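Local coordinates for caspase Nc subunit 1 (Drosophila melanogaster, PDB 2FP3), which acts, through its protease domain, as an initiator caspase, a cysteine protease in the caspase cascade that carries out apoptosis in the fly, at residues A[54-59]-A[126-131]; A[62-67]-A[98-103]. The protein carries 2 engineered substitutions. One frame throughout, in Å; residues are numbered along the deposited sequence.

Contact 1 (54-59 with 126-131) and contact 2 (62-67 with 98-103) serve the same sheet at different depths. Contact 1 is partly buried and lies about 15 Å from the centre of the chain, where a carboxylate gathers backbone N-H groups, a serine hydroxyl and a lysine of an irregular loop. Contact 2, about 10 Å from that centre, is buried and built from parallel strand pairing and apolar side chains. The shared element is strand 62-68: the loop of contact 1 leads into it, and its other neighbour, strand 130-139, begins within 126-131. Cys129 O lies 2.8 Å from Val63 N, a probable hydrogen bond that joins the two contacts directly.

Contact 1: residues A[54-59]-A[126-131]; sequences KMQSRF and NTECFV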
ATOM      1  N   LYS A  54       9.861  15.117  -0.138  1.00 40.58           N
ATOM      2  CA  LYS A  54      11.053  14.963   0.682  1.00 44.30           C
ATOM      3  C   LYS A  54      11.132  13.547   1.257  1.00 42.52           C
ATOM      4  O   LYS A  54      10.195  13.077   1.898  1.00 43.56           O
ATOM      5  CB  LYS A  54      11.042  15.997   1.809  1.00 47.60           C
ATOM      6  CG  LYS A  54      12.370  16.127   2.549  1.00 54.75           C
ATOM      7  CD  LYS A  54      12.324  17.208   3.646  1.00 56.51           C
ATOM      8  CE  LYS A  54      11.588  16.726   4.901  1.00 56.83           C
ATOM      9  NZ  LYS A  54      12.298  15.577   5.550  1.00 54.40           N
ATOM     10  N   MET A  55      12.250  12.877   1.003  1.00 41.29           N
ATOM     11  CA  MET A  55      12.503  11.521   1.482  1.00 41.98           C
ATOM     12  C   MET A  55      13.988  11.397   1.822  1.00 44.55           C
ATOM     13  O   MET A  55      14.721  10.633   1.187  1.00 43.66           O
ATOM     14  CB  MET A  55      12.157  10.498   0.401  1.00 37.35           C
ATOM     15  CG  MET A  55      10.687  10.426   0.072  1.00 38.79           C
ATOM     16  SD  MET A  55       9.722   9.857   1.466  1.00 36.81           S
ATOM     17  CE  MET A  55       9.695   8.086   1.188  1.00 35.79           C
ATOM     18  N   GLN A  56      14.430  12.129   2.840  1.00 46.08           N
ATOM     19  CA  GLN A  56      15.840  12.112   3.210  1.00 48.07           C
ATOM     20  C   GLN A  56      16.176  12.009   4.701  1.00 44.97           C
ATOM     21  O   GLN A  56      17.355  12.008   5.062  1.00 45.31           O
ATOM     22  CB  GLN A  56      16.507  13.349   2.603  1.00 52.82           C
ATOM     23  CG  GLN A  56      15.627  14.586   2.667  1.00 57.92           C
ATOM     24  CD  GLN A  56      16.165  15.763   1.852  1.00 62.44           C
ATOM     25  OE1 GLN A  56      16.291  15.689   0.624  1.00 63.49           O
ATOM     26  NE2 GLN A  56      16.480  16.859   2.537  1.00 63.43           N
ATOM     27  N   SER A  57      15.164  11.912   5.566  1.00 42.53           N
ATOM     28  CA  SER A  57      15.406  11.809   7.010  1.00 38.09           C
ATOM     29  C   SER A  57      16.024  10.453   7.283  1.00 38.55           C
ATOM     30  O   SER A  57      15.968   9.575   6.427  1.00 39.37           O
ATOM     31  CB  SER A  57      14.095  11.912   7.790  1.00 35.94           C
ATOM     32  OG  SER A  57      13.483  10.637   7.934  1.00 36.09           O
ATOM     33  N   ARG A  58      16.608  10.249   8.460  1.00 42.56           N
ATOM     34  CA  ARG A  58      17.190   8.935   8.704  1.00 48.13           C
ATOM     35  C   ARG A  58      16.456   7.984   9.629  1.00 41.05           C
ATOM     36  O   ARG A  58      16.875   6.847   9.781  1.00 41.12           O
ATOM     37  CB  ARG A  58      18.667   9.034   9.114  1.00 63.34           C
ATOM     38  CG  ARG A  58      19.044  10.087  10.121  1.00 85.32           C
ATOM     39  CD  ARG A  58      20.563  10.147  10.173  1.00103.03           C
ATOM     40  NE  ARG A  58      21.078  11.207  11.028  1.00117.00           N
ATOM     41  CZ  ARG A  58      22.365  11.526  11.111  1.00123.95           C
ATOM     42  NH1 ARG A  58      23.259  10.867  10.388  1.00127.02           N
ATOM     43  NH2 ARG A  58      22.759  12.500  11.921  1.00128.42           N
ATOM     44  N   PHE A  59      15.360   8.419  10.235  1.00 36.62           N
ATOM     45  CA  PHE A  59      14.596   7.512  11.092  1.00 36.89           C
ATOM     46  C   PHE A  59      13.095   7.709  10.901  1.00 35.35           C
ATOM     47  O   PHE A  59      12.285   6.995  11.485  1.00 35.36           O
ATOM     48  CB  PHE A  59      14.963   7.708  12.562  1.00 37.52           C
ATOM     49  CG  PHE A  59      16.425   7.524  12.842  1.00 38.17           C
ATOM     50  CD1 PHE A  59      17.255   8.626  13.023  1.00 39.48           C
ATOM     51  CD2 PHE A  59      16.987   6.256  12.841  1.00 37.42           C
ATOM     52  CE1 PHE A  59      18.625   8.460  13.188  1.00 40.41           C
ATOM     53  CE2 PHE A  59      18.358   6.081  13.006  1.00 37.78           C
ATOM     54  CZ  PHE A  59      19.175   7.182  13.177  1.00 38.70           C
ATOM     55  N   ASN A 126       5.716  12.913  12.366  1.00 36.29           N
ATOM     56  CA  ASN A 126       7.006  13.306  11.833  1.00 36.73           C
ATOM     57  C   ASN A 126       7.527  12.471  10.671  1.00 36.92           C
ATOM     58  O   ASN A 126       8.649  12.688  10.202  1.00 36.81           O
ATOM     59  CB  ASN A 126       8.023  13.312  12.970  1.00 39.48           C
ATOM     60  CG  ASN A 126       7.604  14.231  14.100  1.00 44.01           C
ATOM     61  OD1 ASN A 126       7.205  15.386  13.866  1.00 44.07           O
ATOM     62  ND2 ASN A 126       7.679  13.733  15.325  1.00 43.12           N
ATOM     63  N   THR A 127       6.720  11.526  10.194  1.00 32.33           N
ATOM     64  CA  THR A 127       7.168  10.687   9.107  1.00 31.62           C
ATOM     65  C   THR A 127       7.130  11.453   7.801  1.00 35.71           C
ATOM     66  O   THR A 127       6.368  12.416   7.649  1.00 34.03           O
ATOM     67  CB  THR A 127       6.311   9.405   8.972  1.00 30.38           C
ATOM     68  OG1 THR A 127       6.982   8.497   8.094  1.00 30.80           O
ATOM     69  CG2 THR A 127       4.917   9.719   8.409  1.00 26.21           C
ATOM     70  N   GLU A 128       7.950  11.013   6.854  1.00 35.62           N
ATOM     71  CA  GLU A 128       8.012  11.658   5.556  1.00 36.94           C
ATOM     72  C   GLU A 128       7.040  11.048   4.565  1.00 36.23           C
ATOM     73  O   GLU A 128       6.704  11.686   3.572  1.00 37.72           O
ATOM     74  CB  GLU A 128       9.432  11.551   4.971  1.00 38.44           C
ATOM     75  CG  GLU A 128      10.495  12.370   5.702  1.00 38.19           C
ATOM     76  CD  GLU A 128      11.896  12.095   5.197  1.00 37.13           C
ATOM     77  OE1 GLU A 128      12.395  10.969   5.379  1.00 36.25           O
ATOM     78  OE2 GLU A 128      12.502  13.011   4.613  1.00 39.45           O
ATOM     79  N   CYS A 129       6.575   9.830   4.835  1.00 34.68           N
ATOM     80  CA  CYS A 129       5.695   9.135   3.897  1.00 35.11           C
ATOM     81  C   CYS A 129       4.773   8.100   4.557  1.00 34.85           C
ATOM     82  O   CYS A 129       5.170   7.406   5.499  1.00 35.22           O
ATOM     83  CB  CYS A 129       6.574   8.448   2.835  1.00 33.48           C
ATOM     84  SG  CYS A 129       5.721   7.411   1.629  1.00 34.50           S
ATOM     85  N   PHE A 130       3.545   7.991   4.059  1.00 33.60           N
ATOM     86  CA  PHE A 130       2.608   7.026   4.620  1.00 32.67           C
ATOM     87  C   PHE A 130       2.100   6.026   3.586  1.00 31.91           C
ATOM     88  O   PHE A 130       1.595   6.406   2.532  1.00 34.08           O
ATOM     89  CB  PHE A 130       1.404   7.732   5.236  1.00 33.08           C
ATOM     90  CG  PHE A 130       0.408   6.791   5.844  1.00 33.25           C
ATOM     91  CD1 PHE A 130       0.575   6.329   7.147  1.00 31.93           C
ATOM     92  CD2 PHE A 130      -0.658   6.306   5.090  1.00 33.35           C
ATOM     93  CE1 PHE A 130      -0.302   5.392   7.692  1.00 32.39           C
ATOM     94  CE2 PHE A 130      -1.547   5.364   5.626  1.00 33.94           C
ATOM     95  CZ  PHE A 130      -1.367   4.906   6.925  1.00 35.04           C
ATOM     96  N   VAL A 131       2.233   4.742   3.894  1.00 33.34           N
ATOM     97  CA  VAL A 131       1.755   3.694   3.003  1.00 32.45           C
ATOM     98  C   VAL A 131       0.902   2.722   3.797  1.00 34.59           C
ATOM     99  O   VAL A 131       1.322   2.215   4.838  1.00 34.04           O
ATOM    100  CB  VAL A 131       2.912   2.892   2.363  1.00 32.84           C
ATOM    101  CG1 VAL A 131       2.349   1.743   1.538  1.00 32.48           C
ATOM    102  CG2 VAL A 131       3.752   3.800   1.471  1.00 34.51           C
TER
HETATM  103  O   HOH W   1       7.780  13.838   2.628  1.00 49.74           O
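Glu128 meets Lys54, Met55, Gln56 and Ser57 in turn, and its side chain can be read outward from the backbone. Glu128 CB lies 3.5 Å from Lys54 O and beside the sulphur of Met55, with SD 3.9 Å away, while Met55 CE continues onto CB of Cys129 at 3.5 Å. Glu128 CG comes to 3.7 Å from Lys54 NZ, and the lysine side chain crosses that of Glu128 at about a right angle. Beyond CG the chain is extended: chi2 173° puts CD anti to CA, close to Ser57 N. OE2 forms a salt bridge with Lys54 NZ, at 2.7 Å and on its anti side. Gln56 N reaches the same oxygen at 2.8 Å, on the syn side and from the opposite face of the carboxylate plane. OE1 accepts Ser57 N at 2.9 Å, again syn, and Ser57 OG at 2.8 Å, which stands 65° out of the plane; both donors come from one face. Ser57 N also makes a weak bond to OE2. Arg61 adds a second salt bridge, at OE1, so this buried acid is probably held ionised. A water donates to both Lys54 O and Glu128 O, tying the backbones together. A buried carboxylate thus accepts from the consecutive N-H groups of Gln56 and Ser57, joining the loop before strand 62-68 to the residues leading into strand 130-139 of the caspase fold.

Contact 2: residues A[62-67]-A[98-103]; sequences GVLLMV and FTIFPY
Gly62 and Phe98 face each other across two parallel strands. Gly62 CA sits over the centre of the Phe98 ring, 3.3 Å from the centroid and 3° off the ring normal, a CH-pi contact that the absence of a side chain on Gly62 makes possible. From there the backbones run in parallel register. Thr99 N donates to Gly62 O at 2.7 Å and Leu64 N to Thr99 O at 2.9 Å. Phe101 N donates to Leu64 O, and Met66 N to Phe101 O. Tyr103 N closes the ladder on Met66 O. These strands and helix 82-95 form a beta-alpha-beta unit, a crossover in the alpha/beta caspase domain. On the face carrying Val63 and Leu65, Val63 CG1 is anti to the backbone N (chi1 167°) and touches the edge of the Phe101 ring in its plane, 3.8 Å from CE1. Leu65 CD1 lies 3.9 Å from Tyr103 CE1. On the other face, Leu64 and Ile100 lie side by side, with CD2 of the former 3.9 Å from CG2 of the latter. A second shell backs both faces: Phe93 of helix 82-95 packs on Leu64 and meets the ring of Phe98, and Leu89 and Ile90 touch Met66, while Leu115 and Val118 of helix 108-119 cover Leu65, and Tyr123 meets the Phe101 ring edge-to-face.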
ATOM      1  N   GLY A  62       9.422   6.606   6.584  1.00 35.34           N
ATOM      2  CA  GLY A  62       8.040   6.266   6.303  1.00 31.70           C
ATOM      3  C   GLY A  62       7.355   5.381   7.326  1.00 31.98           C
ATOM      4  O   GLY A  62       8.004   4.740   8.168  1.00 31.52           O
ATOM      5  N   VAL A  63       6.026   5.361   7.269  1.00 30.70           N
ATOM      6  CA  VAL A  63       5.231   4.527   8.158  1.00 30.96           C
ATOM      7  C   VAL A  63       4.344   3.642   7.285  1.00 34.40           C
ATOM      8  O   VAL A  63       3.669   4.124   6.368  1.00 30.34           O
ATOM      9  CB  VAL A  63       4.308   5.364   9.081  1.00 30.32           C
ATOM     10  CG1 VAL A  63       3.284   4.448   9.744  1.00 32.09           C
ATOM     11  CG2 VAL A  63       5.128   6.094  10.165  1.00 27.77           C
ATOM     12  N   LEU A  64       4.357   2.347   7.567  1.00 33.93           N
ATOM     13  CA  LEU A  64       3.537   1.400   6.833  1.00 36.74           C
ATOM     14  C   LEU A  64       2.499   0.786   7.756  1.00 39.95           C
ATOM     15  O   LEU A  64       2.829   0.246   8.814  1.00 40.72           O
ATOM     16  CB  LEU A  64       4.384   0.263   6.244  1.00 36.52           C
ATOM     17  CG  LEU A  64       3.554  -0.970   5.845  1.00 36.27           C
ATOM     18  CD1 LEU A  64       2.632  -0.595   4.704  1.00 34.25           C
ATOM     19  CD2 LEU A  64       4.460  -2.134   5.431  1.00 37.95           C
ATOM     20  N   LEU A  65       1.239   0.884   7.362  1.00 40.34           N
ATOM     21  CA  LEU A  65       0.164   0.272   8.130  1.00 39.50           C
ATOM     22  C   LEU A  65      -0.218  -0.928   7.281  1.00 40.07           C
ATOM     23  O   LEU A  65      -0.769  -0.764   6.190  1.00 40.64           O
ATOM     24  CB  LEU A  65      -1.041   1.208   8.265  1.00 36.71           C
ATOM     25  CG  LEU A  65      -2.299   0.499   8.796  1.00 33.88           C
ATOM     26  CD1 LEU A  65      -2.024  -0.047  10.195  1.00 30.92           C
ATOM     27  CD2 LEU A  65      -3.477   1.462   8.818  1.00 29.49           C
ATOM     28  N   MET A  66       0.103  -2.127   7.756  1.00 42.51           N
ATOM     29  CA  MET A  66      -0.215  -3.329   7.002  1.00 42.61           C
ATOM     30  C   MET A  66      -1.289  -4.145   7.696  1.00 41.81           C
ATOM     31  O   MET A  66      -1.104  -4.588   8.824  1.00 42.93           O
ATOM     32  CB  MET A  66       1.020  -4.199   6.822  1.00 43.51           C
ATOM     33  CG  MET A  66       0.921  -5.100   5.612  1.00 50.16           C
ATOM     34  SD  MET A  66       1.681  -6.698   5.840  1.00 52.07           S
ATOM     35  CE  MET A  66       3.381  -6.263   5.966  1.00 58.38           C
ATOM     36  N   VAL A  67      -2.414  -4.341   7.021  1.00 41.20           N
ATOM     37  CA  VAL A  67      -3.509  -5.118   7.584  1.00 43.90           C
ATOM     38  C   VAL A  67      -3.849  -6.288   6.651  1.00 46.53           C
ATOM     39  O   VAL A  67      -4.414  -6.098   5.577  1.00 47.19           O
ATOM     40  CB  VAL A  67      -4.747  -4.229   7.792  1.00 43.24           C
ATOM     41  CG1 VAL A  67      -5.932  -5.071   8.231  1.00 43.72           C
ATOM     42  CG2 VAL A  67      -4.438  -3.149   8.820  1.00 41.57           C
ATOM     43  N   PHE A  98      11.198   1.862   6.943  1.00 40.07           N
ATOM     44  CA  PHE A  98       9.907   2.357   7.409  1.00 39.02           C
ATOM     45  C   PHE A  98       9.617   1.806   8.793  1.00 39.90           C
ATOM     46  O   PHE A  98      10.146   0.765   9.180  1.00 39.83           O
ATOM     47  CB  PHE A  98       8.755   1.884   6.503  1.00 39.12           C
ATOM     48  CG  PHE A  98       8.435   2.811   5.372  1.00 37.31           C
ATOM     49  CD1 PHE A  98       7.114   3.099   5.064  1.00 34.74           C
ATOM     50  CD2 PHE A  98       9.445   3.385   4.609  1.00 39.59           C
ATOM     51  CE1 PHE A  98       6.790   3.946   4.004  1.00 36.77           C
ATOM     52  CE2 PHE A  98       9.135   4.239   3.538  1.00 41.21           C
ATOM     53  CZ  PHE A  98       7.799   4.520   3.236  1.00 37.60           C
ATOM     54  N   THR A  99       8.774   2.517   9.529  1.00 39.33           N
ATOM     55  CA  THR A  99       8.332   2.063  10.830  1.00 37.23           C
ATOM     56  C   THR A  99       7.068   1.291  10.428  1.00 39.77           C
ATOM     57  O   THR A  99       6.191   1.837   9.758  1.00 42.54           O
ATOM     58  CB  THR A  99       8.007   3.253  11.733  1.00 36.86           C
ATOM     59  OG1 THR A  99       9.234   3.777  12.250  1.00 36.01           O
ATOM     60  CG2 THR A  99       7.082   2.849  12.874  1.00 33.02           C
ATOM     61  N   ILE A 100       6.993   0.023  10.816  1.00 40.62           N
ATOM     62  CA  ILE A 100       5.883  -0.840  10.428  1.00 41.41           C
ATOM     63  C   ILE A 100       4.881  -1.272  11.504  1.00 39.74           C
ATOM     64  O   ILE A 100       5.264  -1.750  12.569  1.00 41.55           O
ATOM     65  CB  ILE A 100       6.450  -2.110   9.775  1.00 42.92           C
ATOM     66  CG1 ILE A 100       7.509  -1.714   8.741  1.00 43.39           C
ATOM     67  CG2 ILE A 100       5.320  -2.925   9.133  1.00 43.98           C
ATOM     68  CD1 ILE A 100       8.270  -2.881   8.154  1.00 43.51           C
ATOM     69  N   PHE A 101       3.596  -1.119  11.203  1.00 39.04           N
ATOM     70  CA  PHE A 101       2.526  -1.522  12.121  1.00 39.85           C
ATOM     71  C   PHE A 101       1.683  -2.577  11.395  1.00 44.09           C
ATOM     72  O   PHE A 101       0.756  -2.255  10.646  1.00 39.87           O
ATOM     73  CB  PHE A 101       1.668  -0.316  12.511  1.00 33.77           C
ATOM     74  CG  PHE A 101       2.436   0.764  13.214  1.00 34.40           C
ATOM     75  CD1 PHE A 101       2.791   1.936  12.544  1.00 29.67           C
ATOM     76  CD2 PHE A 101       2.829   0.604  14.545  1.00 33.20           C
ATOM     77  CE1 PHE A 101       3.526   2.935  13.182  1.00 30.09           C
ATOM     78  CE2 PHE A 101       3.569   1.597  15.199  1.00 31.45           C
ATOM     79  CZ  PHE A 101       3.919   2.772  14.510  1.00 30.83           C
ATOM     80  N   PRO A 102       2.012  -3.861  11.609  1.00 44.41           N
ATOM     81  CA  PRO A 102       1.318  -4.984  10.980  1.00 49.07           C
ATOM     82  C   PRO A 102       0.231  -5.601  11.825  1.00 51.09           C
ATOM     83  O   PRO A 102       0.396  -5.761  13.027  1.00 54.21           O
ATOM     84  CB  PRO A 102       2.450  -5.962  10.729  1.00 50.72           C
ATOM     85  CG  PRO A 102       3.220  -5.848  12.025  1.00 48.82           C
ATOM     86  CD  PRO A 102       3.211  -4.338  12.331  1.00 48.34           C
ATOM     87  N   TYR A 103      -0.875  -5.959  11.184  1.00 52.18           N
ATOM     88  CA  TYR A 103      -1.985  -6.594  11.878  1.00 52.72           C
ATOM     89  C   TYR A 103      -2.557  -7.760  11.081  1.00 55.80           C
ATOM     90  O   TYR A 103      -2.405  -7.834   9.850  1.00 52.90           O
ATOM     91  CB  TYR A 103      -3.096  -5.585  12.162  1.00 50.04           C
ATOM     92  CG  TYR A 103      -2.665  -4.437  13.050  1.00 52.27           C
ATOM     93  CD1 TYR A 103      -1.921  -3.378  12.540  1.00 51.96           C
ATOM     94  CD2 TYR A 103      -3.015  -4.407  14.398  1.00 53.13           C
ATOM     95  CE1 TYR A 103      -1.541  -2.312  13.350  1.00 54.16           C
ATOM     96  CE2 TYR A 103      -2.639  -3.346  15.216  1.00 54.82           C
ATOM     97  CZ  TYR A 103      -1.903  -2.298  14.684  1.00 56.02           C
ATOM     98  OH  TYR A 103      -1.555  -1.225  15.482  1.00 57.84           O
TER